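PDB 5VGC: NleG5-1 effector from Enterobacteria phage YYZ-2008, which probably acts as a ubiquitin-protein transferase through a RING/U-box-like domain, as an NleG-family type III secretion effector. Local coordinates for residues A[111-123]-A[169-181]. The protein carries 1 engineered substitution. Residues are numbered along the deposited sequence; the frame is centred on the assembly and turned at random. Where two conformers were deposited one is given.
Sequences SNYQLEELLDKIE and DKMALIHLVKTRA. With CA (calcium ion), chain E.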
ATOM      1  N   SER A 111       8.643  -1.279  -9.807  1.00 23.59           N
ATOM      2  CA  SER A 111       9.081  -2.141 -10.916  1.00 25.90           C
ATOM      3  C   SER A 111       9.573  -1.357 -12.164  1.00 28.82           C
ATOM      4  O   SER A 111      10.612  -1.748 -12.798  1.00 35.29           O
ATOM      5  CB  SER A 111       7.983  -3.141 -11.272  1.00 26.09           C
ATOM      6  OG  SER A 111       6.799  -2.500 -11.718  1.00 25.41           O
ATOM      7  N   ASN A 112       8.894  -0.240 -12.488  1.00 28.09           N
ATOM      8  CA  ASN A 112       9.283   0.648 -13.596  1.00 30.65           C
ATOM      9  C   ASN A 112      10.783   0.978 -13.612  1.00 28.44           C
ATOM     10  O   ASN A 112      11.391   1.102 -14.672  1.00 29.41           O
ATOM     11  CB  ASN A 112       8.515   1.984 -13.572  1.00 35.98           C
ATOM     12  CG  ASN A 112       6.993   1.820 -13.685  1.00 43.64           C
ATOM     13  OD1 ASN A 112       6.396   0.797 -13.320  1.00 50.00           O
ATOM     14  ND2 ASN A 112       6.359   2.849 -14.185  1.00 46.43           N
ATOM     15  N   TYR A 113      11.363   1.143 -12.431  1.00 26.72           N
ATOM     16  CA  TYR A 113      12.766   1.516 -12.334  1.00 28.17           C
ATOM     17  C   TYR A 113      13.686   0.310 -12.509  1.00 26.71           C
ATOM     18  O   TYR A 113      14.815   0.419 -12.969  1.00 27.62           O
ATOM     19  CB  TYR A 113      12.984   2.294 -11.024  1.00 30.62           C
ATOM     20  CG  TYR A 113      12.021   3.491 -10.950  1.00 32.16           C
ATOM     21  CD1 TYR A 113      12.309   4.688 -11.602  1.00 35.80           C
ATOM     22  CD2 TYR A 113      10.807   3.402 -10.255  1.00 31.04           C
ATOM     23  CE1 TYR A 113      11.438   5.757 -11.553  1.00 37.90           C
ATOM     24  CE2 TYR A 113       9.926   4.462 -10.203  1.00 32.81           C
ATOM     25  CZ  TYR A 113      10.244   5.644 -10.850  1.00 36.53           C
ATOM     26  OH  TYR A 113       9.374   6.714 -10.803  1.00 38.85           O
ATOM     27  N   GLN A 114      13.193  -0.870 -12.118  1.00 24.93           N
ATOM     28  CA  GLN A 114      13.988  -2.124 -12.146  1.00 24.20           C
ATOM     29  C   GLN A 114      13.877  -2.904 -13.501  1.00 22.06           C
ATOM     30  O   GLN A 114      14.669  -3.838 -13.809  1.00 21.67           O
ATOM     31  CB  GLN A 114      13.451  -3.017 -11.042  1.00 25.41           C
ATOM     32  CG  GLN A 114      13.630  -2.464  -9.644  1.00 29.80           C
ATOM     33  CD  GLN A 114      13.025  -3.343  -8.577  1.00 34.98           C
ATOM     34  OE1 GLN A 114      12.329  -4.324  -8.872  1.00 49.43           O
ATOM     35  NE2 GLN A 114      13.289  -3.002  -7.322  1.00 39.46           N
ATOM     36  N   LEU A 115      12.875  -2.516 -14.269  1.00 21.90           N
ATOM     37  CA  LEU A 115      12.458  -3.315 -15.411  1.00 23.37           C
ATOM     38  C   LEU A 115      13.546  -3.548 -16.472  1.00 25.46           C
ATOM     39  O   LEU A 115      13.792  -4.697 -16.895  1.00 23.41           O
ATOM     40  CB  LEU A 115      11.221  -2.698 -16.081  1.00 24.85           C
ATOM     41  CG  LEU A 115      10.500  -3.575 -17.075  1.00 26.83           C
ATOM     42  CD1 LEU A 115       9.805  -4.743 -16.378  1.00 26.54           C
ATOM     43  CD2 LEU A 115       9.482  -2.749 -17.846  1.00 32.77           C
ATOM     44  N   GLU A 116      14.176  -2.448 -16.902  1.00 32.07           N
ATOM     45  CA  GLU A 116      15.160  -2.472 -17.995  1.00 36.90           C
ATOM     46  C   GLU A 116      16.377  -3.339 -17.627  1.00 32.78           C
ATOM     47  O   GLU A 116      16.796  -4.192 -18.425  1.00 32.21           O
ATOM     48  CB  GLU A 116      15.572  -1.046 -18.409  1.00 48.46           C
ATOM     49  CG  GLU A 116      14.866  -0.510 -19.650  1.00 70.87           C
ATOM     50  CD  GLU A 116      15.752  -0.571 -20.893  1.00112.63           C
ATOM     51  OE1 GLU A 116      16.182  -1.688 -21.259  1.00112.62           O
ATOM     52  OE2 GLU A 116      16.024   0.492 -21.502  1.00120.97           O
ATOM     53  N   GLU A 117      16.902  -3.124 -16.424  1.00 29.94           N
ATOM     54  CA  GLU A 117      17.931  -3.973 -15.835  1.00 31.72           C
ATOM     55  C   GLU A 117      17.545  -5.481 -15.820  1.00 29.24           C
ATOM     56  O   GLU A 117      18.337  -6.362 -16.233  1.00 34.57           O
ATOM     57  CB  GLU A 117      18.268  -3.443 -14.429  1.00 38.51           C
ATOM     58  CG  GLU A 117      19.098  -4.362 -13.531  1.00 52.28           C
ATOM     59  CD  GLU A 117      19.892  -3.654 -12.446  1.00 57.63           C
ATOM     60  OE1 GLU A 117      20.062  -2.419 -12.539  1.00 67.44           O
ATOM     61  OE2 GLU A 117      20.351  -4.355 -11.514  1.00 52.54           O
ATOM     62  N   LEU A 118      16.330  -5.770 -15.369  1.00 24.40           N
ATOM     63  CA  LEU A 118      15.840  -7.142 -15.284  1.00 22.11           C
ATOM     64  C   LEU A 118      15.729  -7.804 -16.684  1.00 21.12           C
ATOM     65  O   LEU A 118      16.205  -8.957 -16.912  1.00 21.95           O
ATOM     66  CB  LEU A 118      14.495  -7.153 -14.555  1.00 20.96           C
ATOM     67  CG  LEU A 118      13.808  -8.464 -14.238  1.00 20.85           C
ATOM     68  CD1 LEU A 118      14.750  -9.418 -13.536  1.00 22.48           C
ATOM     69  CD2 LEU A 118      12.624  -8.147 -13.347  1.00 23.26           C
ATOM     70  N   LEU A 119      15.107  -7.073 -17.608  1.00 21.01           N
ATOM     71  CA  LEU A 119      14.989  -7.535 -18.990  1.00 22.38           C
ATOM     72  C   LEU A 119      16.361  -7.736 -19.645  1.00 24.50           C
ATOM     73  O   LEU A 119      16.606  -8.763 -20.327  1.00 25.50           O
ATOM     74  CB  LEU A 119      14.142  -6.559 -19.814  1.00 25.24           C
ATOM     75  CG  LEU A 119      12.647  -6.534 -19.486  1.00 25.67           C
ATOM     76  CD1 LEU A 119      11.957  -5.468 -20.301  1.00 30.68           C
ATOM     77  CD2 LEU A 119      11.983  -7.880 -19.760  1.00 26.40           C
ATOM     78  N   ASP A 120      17.253  -6.773 -19.425  1.00 27.41           N
ATOM     79  CA  ASP A 120      18.642  -6.910 -19.894  1.00 32.92           C
ATOM     80  C   ASP A 120      19.293  -8.155 -19.311  1.00 29.78           C
ATOM     81  O   ASP A 120      19.957  -8.909 -20.053  1.00 30.48           O
ATOM     82  CB  ASP A 120      19.502  -5.659 -19.574  1.00 37.87           C
ATOM     83  CG  ASP A 120      19.251  -4.503 -20.540  1.00 45.94           C
ATOM     84  OD1 ASP A 120      18.510  -4.672 -21.535  1.00 57.74           O
ATOM     85  OD2 ASP A 120      19.800  -3.403 -20.308  1.00 66.45           O
ATOM     86  N   LYS A 121      19.113  -8.392 -18.008  1.00 26.05           N
ATOM     87  CA  LYS A 121      19.704  -9.603 -17.435  1.00 25.91           C
ATOM     88  C   LYS A 121      19.096 -10.870 -18.020  1.00 24.84           C
ATOM     89  O   LYS A 121      19.833 -11.840 -18.297  1.00 29.28           O
ATOM     90  CB  LYS A 121      19.655  -9.647 -15.922  1.00 25.41           C
ATOM     91  CG  LYS A 121      20.434 -10.826 -15.367  1.00 28.01           C
ATOM     92  CD  LYS A 121      20.920 -10.571 -13.964  1.00 32.37           C
ATOM     93  CE  LYS A 121      21.830 -11.701 -13.515  1.00 37.40           C
ATOM     94  NZ  LYS A 121      21.907 -11.667 -12.020  1.00 44.22           N
ATOM     95  N   ILE A 122      17.779 -10.884 -18.227  1.00 23.33           N
ATOM     96  CA  ILE A 122      17.185 -12.058 -18.902  1.00 24.03           C
ATOM     97  C   ILE A 122      17.889 -12.256 -20.256  1.00 27.05           C
ATOM     98  O   ILE A 122      18.463 -13.347 -20.549  1.00 29.09           O
ATOM     99  CB  ILE A 122      15.655 -11.929 -19.060  1.00 22.37           C
ATOM    100  CG1 ILE A 122      15.001 -12.156 -17.691  1.00 22.25           C
ATOM    101  CG2 ILE A 122      15.115 -12.925 -20.085  1.00 24.05           C
ATOM    102  CD1 ILE A 122      13.538 -11.786 -17.628  1.00 24.67           C
ATOM    103  N   GLU A 123      17.863 -11.177 -21.041  1.00 27.34           N
ATOM    104  CA  GLU A 123      18.508 -11.187 -22.345  1.00 30.92           C
ATOM    105  C   GLU A 123      19.952 -11.737 -22.294  1.00 31.42           C
ATOM    106  O   GLU A 123      20.336 -12.576 -23.107  1.00 31.53           O
ATOM    107  CB  GLU A 123      18.485  -9.783 -22.952  1.00 35.55           C
ATOM    108  CG  GLU A 123      18.652  -9.735 -24.450  1.00 47.94           C
ATOM    109  CD  GLU A 123      17.571 -10.494 -25.169  1.00 51.66           C
ATOM    110  OE1 GLU A 123      17.939 -11.238 -26.101  1.00 67.65           O
ATOM    111  OE2 GLU A 123      16.365 -10.363 -24.805  1.00 42.81           O
ATOM    112  N   ASP A 169      11.087 -20.767 -20.408  1.00 12.61           N
ATOM    113  CA  ASP A 169      11.044 -20.125 -21.712  1.00 15.66           C
ATOM    114  C   ASP A 169      11.243 -18.610 -21.532  1.00 16.83           C
ATOM    115  O   ASP A 169      10.489 -17.918 -20.787  1.00 12.86           O
ATOM    116  CB  ASP A 169       9.713 -20.410 -22.420  1.00 20.55           C
ATOM    117  CG  ASP A 169       9.760 -20.126 -23.917  1.00 19.86           C
ATOM    118  OD1 ASP A 169      10.038 -18.980 -24.302  1.00 19.73           O
ATOM    119  OD2 ASP A 169       9.496 -21.055 -24.717  1.00 37.72           O
ATOM    120  N   LYS A 170      12.261 -18.114 -22.246  1.00 19.26           N
ATOM    121  CA  LYS A 170      12.621 -16.701 -22.242  1.00 17.57           C
ATOM    122  C   LYS A 170      11.398 -15.785 -22.394  1.00 14.74           C
ATOM    123  O   LYS A 170      11.185 -14.847 -21.587  1.00 19.94           O
ATOM    124  CB  LYS A 170      13.612 -16.446 -23.369  1.00 17.82           C
ATOM    125  CG  LYS A 170      14.201 -15.043 -23.420  1.00 19.48           C
ATOM    126  CD  LYS A 170      15.007 -14.888 -24.687  1.00 23.56           C
ATOM    127  CE  LYS A 170      15.434 -13.446 -24.833  1.00 27.49           C
ATOM    128  NZ  LYS A 170      16.031 -13.174 -26.163  1.00 32.33           N
ATOM    129  N   MET A 171      10.596 -16.065 -23.423  0.50 18.28           N
ATOM    130  CA  MET A 171       9.384 -15.300 -23.712  0.50 24.17           C
ATOM    131  C   MET A 171       8.429 -15.310 -22.514  0.50 25.77           C
ATOM    132  O   MET A 171       7.802 -14.276 -22.198  0.50 25.59           O
ATOM    133  CB  MET A 171       8.674 -15.843 -24.971  0.50 29.90           C
ATOM    134  CG  MET A 171       9.462 -15.713 -26.283  0.50 44.84           C
ATOM    135  SD  MET A 171       8.734 -16.406 -27.811  0.50 48.09           S
ATOM    136  CE  MET A 171       9.036 -18.156 -27.575  0.50 36.84           C
ATOM    137  N   ALA A 172       8.331 -16.469 -21.845  1.00 23.21           N
ATOM    138  CA  ALA A 172       7.487 -16.614 -20.661  1.00 20.59           C
ATOM    139  C   ALA A 172       8.028 -15.758 -19.530  1.00 24.78           C
ATOM    140  O   ALA A 172       7.268 -15.051 -18.868  1.00 20.74           O
ATOM    141  CB  ALA A 172       7.406 -18.062 -20.227  1.00 25.22           C
ATOM    142  N   LEU A 173       9.344 -15.816 -19.315  1.00 17.17           N
ATOM    143  CA  LEU A 173       9.946 -14.974 -18.266  1.00 14.31           C
ATOM    144  C   LEU A 173       9.724 -13.461 -18.531  1.00 12.39           C
ATOM    145  O   LEU A 173       9.348 -12.679 -17.615  1.00 11.79           O
ATOM    146  CB  LEU A 173      11.440 -15.285 -18.113  1.00 14.87           C
ATOM    147  CG  LEU A 173      11.983 -15.242 -16.690  1.00 24.75           C
ATOM    148  CD1 LEU A 173      11.214 -16.209 -15.800  1.00 32.18           C
ATOM    149  CD2 LEU A 173      13.467 -15.573 -16.731  1.00 29.44           C
ATOM    150  N   ILE A 174       9.946 -13.071 -19.792  1.00 12.99           N
ATOM    151  CA  ILE A 174       9.640 -11.708 -20.223  1.00 13.75           C
ATOM    152  C   ILE A 174       8.166 -11.325 -19.931  1.00 15.01           C
ATOM    153  O   ILE A 174       7.885 -10.206 -19.415  1.00 15.70           O
ATOM    154  CB  ILE A 174      10.009 -11.480 -21.690  1.00 15.88           C
ATOM    155  CG1 ILE A 174      11.549 -11.445 -21.800  1.00 16.65           C
ATOM    156  CG2 ILE A 174       9.395 -10.152 -22.208  1.00 17.98           C
ATOM    157  CD1 ILE A 174      12.091 -11.484 -23.213  1.00 19.16           C
ATOM    158  N   HIS A 175       7.248 -12.239 -20.238  0.50 13.40           N
ATOM    159  CA  HIS A 175       5.834 -12.052 -19.928  0.50 13.24           C
ATOM    160  C   HIS A 175       5.572 -11.931 -18.424  0.50 14.66           C
ATOM    161  O   HIS A 175       4.799 -11.063 -18.005  0.50 17.70           O
ATOM    162  CB  HIS A 175       5.008 -13.189 -20.513  0.50 12.95           C
ATOM    163  CG  HIS A 175       3.543 -13.083 -20.236  0.50 13.74           C
ATOM    164  ND1 HIS A 175       2.911 -13.853 -19.285  0.50 13.33           N
ATOM    165  CD2 HIS A 175       2.583 -12.315 -20.801  0.50 16.01           C
ATOM    166  CE1 HIS A 175       1.623 -13.559 -19.269  0.50 16.07           C
ATOM    167  NE2 HIS A 175       1.398 -12.631 -20.183  0.50 17.79           N
ATOM    168  N   LEU A 176       6.206 -12.779 -17.616  1.00 11.91           N
ATOM    169  CA  LEU A 176       6.040 -12.709 -16.154  1.00 13.29           C
ATOM    170  C   LEU A 176       6.546 -11.378 -15.609  1.00 18.01           C
ATOM    171  O   LEU A 176       5.854 -10.743 -14.768  1.00 23.43           O
ATOM    172  CB  LEU A 176       6.776 -13.832 -15.421  1.00 11.76           C
ATOM    173  CG  LEU A 176       6.288 -15.259 -15.636  1.00 10.93           C
ATOM    174  CD1 LEU A 176       7.224 -16.249 -14.953  1.00 12.85           C
ATOM    175  CD2 LEU A 176       4.880 -15.457 -15.157  1.00 12.07           C
ATOM    176  N   VAL A 177       7.731 -10.966 -16.077  1.00 13.59           N
ATOM    177  CA  VAL A 177       8.318  -9.716 -15.586  1.00 16.14           C
ATOM    178  C   VAL A 177       7.491  -8.500 -16.053  1.00 14.80           C
ATOM    179  O   VAL A 177       7.101  -7.647 -15.224  1.00 14.59           O
ATOM    180  CB  VAL A 177       9.808  -9.593 -15.997  1.00 26.28           C
ATOM    181  CG1 VAL A 177      10.357  -8.186 -15.750  1.00 47.17           C
ATOM    182  CG2 VAL A 177      10.625 -10.618 -15.247  1.00 23.40           C
ATOM    183  N   LYS A 178       7.194  -8.430 -17.355  1.00 13.79           N
ATOM    184  CA  LYS A 178       6.421  -7.298 -17.883  1.00 12.10           C
ATOM    185  C   LYS A 178       5.026  -7.140 -17.277  1.00 11.15           C
ATOM    186  O   LYS A 178       4.534  -6.025 -17.149  1.00 11.11           O
ATOM    187  CB  LYS A 178       6.342  -7.356 -19.395  1.00 13.56           C
ATOM    188  CG  LYS A 178       7.669  -7.008 -20.090  1.00 15.83           C
ATOM    189  CD  LYS A 178       7.438  -6.978 -21.586  1.00 18.55           C
ATOM    190  CE  LYS A 178       8.643  -6.578 -22.394  1.00 22.23           C
ATOM    191  NZ  LYS A 178       8.220  -6.494 -23.820  1.00 24.92           N
ATOM    192  N   THR A 179       4.389  -8.246 -16.897  1.00 10.78           N
ATOM    193  CA  THR A 179       3.102  -8.196 -16.209  1.00  9.86           C
ATOM    194  C   THR A 179       3.276  -8.099 -14.693  1.00  9.20           C
ATOM    195  O   THR A 179       2.287  -8.166 -13.974  1.00  9.00           O
ATOM    196  CB  THR A 179       2.203  -9.414 -16.544  1.00 11.85           C
ATOM    197  OG1 THR A 179       2.811 -10.627 -16.083  1.00 12.83           O
ATOM    198  CG2 THR A 179       1.930  -9.509 -18.047  1.00 15.77           C
ATOM    199  N   ARG A 180       4.511  -7.940 -14.187  1.00  9.33           N
ATOM    200  CA  ARG A 180       4.736  -7.850 -12.739  1.00  8.88           C
ATOM    201  C   ARG A 180       4.128  -9.061 -11.982  1.00  9.40           C
ATOM    202  O   ARG A 180       3.715  -8.948 -10.814  1.00  9.02           O
ATOM    203  CB  ARG A 180       4.177  -6.503 -12.190  1.00  9.33           C
ATOM    204  CG  ARG A 180       5.047  -5.279 -12.451  1.00  9.73           C
ATOM    205  CD  ARG A 180       4.984  -4.780 -13.889  1.00 10.48           C
ATOM    206  NE  ARG A 180       5.730  -3.522 -14.054  1.00 13.00           N
ATOM    207  CZ  ARG A 180       5.856  -2.850 -15.201  1.00 14.51           C
ATOM    208  NH1 ARG A 180       5.296  -3.309 -16.319  1.00 18.46           N
ATOM    209  NH2 ARG A 180       6.550  -1.715 -15.237  1.00 16.84           N
ATOM    210  N   ALA A 181       4.098 -10.224 -12.639  1.00 10.22           N
ATOM    211  CA  ALA A 181       3.487 -11.415 -12.043  1.00  9.90           C
ATOM    212  C   ALA A 181       4.430 -12.023 -11.025  1.00 10.77           C
ATOM    213  O   ALA A 181       5.666 -11.890 -11.120  1.00 11.06           O
ATOM    214  CB  ALA A 181       3.170 -12.460 -13.098  1.00 10.50           C
TER
HETATM  215 CA    CA E 303       2.973  -8.360  -8.548  1.00 44.54          CA
HETATM  216  O   HOH W   1       4.698  -9.705  -7.739  1.00 21.60           O
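Lys170 and Glu123 form a salt bridge at one end of this helix pair: the extended lysine brings NZ to 2.7 Å from Glu123 OE1, from the syn side but tilted out of the plane of a carboxylate folded back by a bend at chi2 (60°). At the other end Arg180 NE points at Ser111 OG, 2.8 Å away and within the guanidinium plane, in a nearly straight bond (174°). NH2 adds a weak bond to Asn112 OD1, while NH1 holds the guanidinium back onto its own segment, on Lys178 O. Between these clamps the contact is apolar. Val177 is a knob among Leu115, Leu118, Leu119 and Ile122; its CG1 meets Leu118 CD2 tip to tip, and Leu115 runs past Val177 in the opposite direction, its CD1 against the same CG1. Ile122 is in turn a knob in the hole formed by Lys170, Leu173, Ile174 and Val177, with CG1 3.9 Å from Leu173 CD2. Leu119 crosses Ile174 at about a right angle. Strand 152-157 backs Ile122 and Leu173. Arg180, at positive phi, closes helix 170-178 in a Schellman motif, and Arg180 O binds a calcium ion at 2.5 Å. The whole is an antiparallel helix pair (171°, segment axes approaching to 10.6 Å) packed by knobs-into-holes within the RING-clan NleG domain.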